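Local coordinates for protein lipoteichoic acid primase (Listeria monocytogenes, PDB 4UOP) that is a lipoteichoic acid primase of the sulfatase family, its extracellular catalytic domain holding a magnesium ion, at residues K267-S271 and G272-D276. Numbering follows the deposited sequence.
Sequences KLKDS and GIWDD
W274 N donates to L268 O over 2.9 Å, a nearly straight bond (164° at the hydrogen) that folds the chain back on the last turn of helix 246-271. The N-H arrives well above the carbonyl plane. G272 N makes a second, longer bond to K269 O, 3.2 Å. G272 is the first residue to leave the helical conformation, and its positive phi turns the backbone. One water bridges the turn, accepting from D275 N at 3.1 Å and placed to donate to K269 O and, more weakly, to D275 OD2, though its protons do not suffice for every acceptor near it.

S271 tucks its hydroxyl back under the turn, where OG reaches K267 O and L268 O at 3.0 and 3.1 Å; its single proton can serve either carbonyl. I273 packs CG1 and CD1 against S271 OG.

Over the indole runs the aliphatic chain of K269, extended beyond CG and pointing the same way as W274. Its CE sits 3.9 Å from the centroid of the five-membered ring, 19° off the normal, a CH-pi contact over the face; CG covers W274 CG. W274 CG lies opposite the backbone N (chi1 -177°), which projects the ring alongside this chain. K269 NZ is too distant for more than weak cation-pi attraction and has a long, weak ion pair with E92. L268 CD1 meets the ring edge at CE3, while CD2 touches I273 CG2 at 3.8 Å. Beyond the turn, I61 packs against L268 and I273, and H322 stacks on W274.

The chemistry is that of a helix C-terminus: K267, L268 and K269 O take backbone N-H groups, with the S271 hydroxyl within reach of the first two, while L268, I273 and W274 pack where the chain turns into strand 277-283.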
ATOM      1  N   LYS B 267     -35.595  -0.423 -17.027  1.00 23.35           N
ATOM      2  CA  LYS B 267     -35.362  -0.666 -18.450  1.00 24.69           C
ATOM      3  C   LYS B 267     -35.036  -2.126 -18.748  1.00 22.88           C
ATOM      4  O   LYS B 267     -35.493  -2.659 -19.751  1.00 21.91           O
ATOM      5  CB  LYS B 267     -34.271   0.251 -19.001  1.00 27.12           C
ATOM      6  CG  LYS B 267     -34.735   1.695 -19.067  1.00 31.75           C
ATOM      7  CD  LYS B 267     -33.592   2.668 -19.310  1.00 35.24           C
ATOM      8  CE  LYS B 267     -33.129   2.664 -20.757  1.00 37.68           C
ATOM      9  NZ  LYS B 267     -32.490   3.957 -21.125  1.00 39.79           N
ATOM     10  N   LEU B 268     -34.245  -2.757 -17.884  1.00 21.95           N
ATOM     11  CA  LEU B 268     -33.972  -4.183 -18.001  1.00 21.63           C
ATOM     12  C   LEU B 268     -35.269  -4.985 -17.860  1.00 22.17           C
ATOM     13  O   LEU B 268     -35.448  -5.988 -18.538  1.00 23.04           O
ATOM     14  CB  LEU B 268     -32.955  -4.645 -16.948  1.00 20.84           C
ATOM     15  CG  LEU B 268     -31.534  -4.080 -17.010  1.00 20.78           C
ATOM     16  CD1 LEU B 268     -30.724  -4.589 -15.828  1.00 19.84           C
ATOM     17  CD2 LEU B 268     -30.836  -4.372 -18.342  1.00 20.90           C
ATOM     18  N   LYS B 269     -36.161  -4.565 -16.970  1.00 22.57           N
ATOM     19  CA  LYS B 269     -37.438  -5.262 -16.787  1.00 24.03           C
ATOM     20  C   LYS B 269     -38.338  -5.102 -18.022  1.00 25.21           C
ATOM     21  O   LYS B 269     -38.829  -6.096 -18.562  1.00 25.11           O
ATOM     22  CB  LYS B 269     -38.161  -4.801 -15.508  1.00 25.43           C
ATOM     23  CG  LYS B 269     -37.502  -5.261 -14.217  1.00 27.23           C
ATOM     24  CD  LYS B 269     -38.237  -4.806 -12.971  1.00 30.33           C
ATOM     25  CE  LYS B 269     -37.632  -5.432 -11.727  1.00 32.75           C
ATOM     26  NZ  LYS B 269     -38.265  -4.955 -10.470  1.00 36.90           N
ATOM     27  N   ASP B 270     -38.544  -3.862 -18.462  1.00 25.89           N
ATOM     28  CA  ASP B 270     -39.397  -3.566 -19.621  1.00 27.99           C
ATOM     29  C   ASP B 270     -38.937  -4.268 -20.891  1.00 27.89           C
ATOM     30  O   ASP B 270     -39.755  -4.750 -21.665  1.00 25.72           O
ATOM     31  CB  ASP B 270     -39.441  -2.063 -19.898  1.00 30.97           C
ATOM     32  CG  ASP B 270     -40.183  -1.291 -18.830  1.00 34.48           C
ATOM     33  OD1 ASP B 270     -40.952  -1.911 -18.067  1.00 36.42           O
ATOM     34  OD2 ASP B 270     -40.005  -0.052 -18.768  1.00 37.28           O
ATOM     35  N   SER B 271     -37.620  -4.327 -21.087  1.00 25.20           N
ATOM     36  CA  SER B 271     -37.049  -4.892 -22.275  1.00 24.95           C
ATOM     37  C   SER B 271     -37.103  -6.411 -22.312  1.00 24.28           C
ATOM     38  O   SER B 271     -36.956  -6.986 -23.388  1.00 25.30           O
ATOM     39  CB  SER B 271     -35.591  -4.459 -22.413  1.00 25.48           C
ATOM     40  OG  SER B 271     -34.793  -5.073 -21.421  1.00 24.51           O
ATOM     41  N   GLY B 272     -37.310  -7.057 -21.164  1.00 22.22           N
ATOM     42  CA  GLY B 272     -37.209  -8.520 -21.081  1.00 21.95           C
ATOM     43  C   GLY B 272     -35.841  -9.051 -20.650  1.00 21.56           C
ATOM     44  O   GLY B 272     -35.690 -10.246 -20.353  1.00 21.53           O
ATOM     45  N   ILE B 273     -34.833  -8.185 -20.606  1.00 20.74           N
ATOM     46  CA  ILE B 273     -33.479  -8.623 -20.238  1.00 20.24           C
ATOM     47  C   ILE B 273     -33.440  -9.139 -18.790  1.00 20.28           C
ATOM     48  O   ILE B 273     -32.775 -10.131 -18.501  1.00 19.56           O
ATOM     49  CB  ILE B 273     -32.452  -7.505 -20.475  1.00 20.38           C
ATOM     50  CG1 ILE B 273     -32.292  -7.263 -21.977  1.00 21.25           C
ATOM     51  CG2 ILE B 273     -31.091  -7.867 -19.895  1.00 20.86           C
ATOM     52  CD1 ILE B 273     -31.635  -5.941 -22.305  1.00 22.12           C
ATOM     53  N   TRP B 274     -34.176  -8.487 -17.897  1.00 19.71           N
ATOM     54  CA  TRP B 274     -34.176  -8.853 -16.465  1.00 20.45           C
ATOM     55  C   TRP B 274     -34.570 -10.312 -16.263  1.00 20.37           C
ATOM     56  O   TRP B 274     -33.954 -11.036 -15.468  1.00 19.50           O
ATOM     57  CB  TRP B 274     -35.133  -7.953 -15.717  1.00 21.23           C
ATOM     58  CG  TRP B 274     -35.202  -8.138 -14.240  1.00 22.01           C
ATOM     59  CD1 TRP B 274     -36.196  -8.761 -13.541  1.00 22.57           C
ATOM     60  CD2 TRP B 274     -34.272  -7.648 -13.267  1.00 21.72           C
ATOM     61  NE1 TRP B 274     -35.944  -8.691 -12.191  1.00 22.81           N
ATOM     62  CE2 TRP B 274     -34.755  -8.039 -11.995  1.00 22.60           C
ATOM     63  CE3 TRP B 274     -33.064  -6.939 -13.345  1.00 21.07           C
ATOM     64  CZ2 TRP B 274     -34.085  -7.717 -10.809  1.00 22.70           C
ATOM     65  CZ3 TRP B 274     -32.400  -6.620 -12.168  1.00 21.49           C
ATOM     66  CH2 TRP B 274     -32.913  -7.007 -10.915  1.00 21.56           C
ATOM     67  N   ASP B 275     -35.593 -10.730 -17.000  1.00 21.15           N
ATOM     68  CA  ASP B 275     -36.132 -12.082 -16.877  1.00 23.30           C
ATOM     69  C   ASP B 275     -35.272 -13.111 -17.579  1.00 23.40           C
ATOM     70  O   ASP B 275     -35.569 -14.303 -17.493  1.00 23.49           O
ATOM     71  CB  ASP B 275     -37.556 -12.142 -17.442  1.00 25.41           C
ATOM     72  CG  ASP B 275     -38.536 -11.287 -16.655  1.00 28.51           C
ATOM     73  OD1 ASP B 275     -38.403 -11.206 -15.417  1.00 29.85           O
ATOM     74  OD2 ASP B 275     -39.452 -10.696 -17.262  1.00 32.49           O
ATOM     75  N   ASP B 276     -34.213 -12.669 -18.255  1.00 21.54           N
ATOM     76  CA  ASP B 276     -33.292 -13.551 -18.945  1.00 23.57           C
ATOM     77  C   ASP B 276     -31.838 -13.379 -18.495  1.00 22.01           C
ATOM     78  O   ASP B 276     -30.918 -13.771 -19.225  1.00 20.59           O
ATOM     79  CB  ASP B 276     -33.389 -13.303 -20.458  1.00 27.74           C
ATOM     80  CG  ASP B 276     -34.153 -14.403 -21.204  1.00 35.29           C
ATOM     81  OD1 ASP B 276     -34.828 -15.251 -20.555  1.00 40.01           O
ATOM     82  OD2 ASP B 276     -34.065 -14.413 -22.460  1.00 39.10           O
TER
HETATM   83  O   HOH W   1     -37.718  -8.669 -17.980  1.00 26.02           O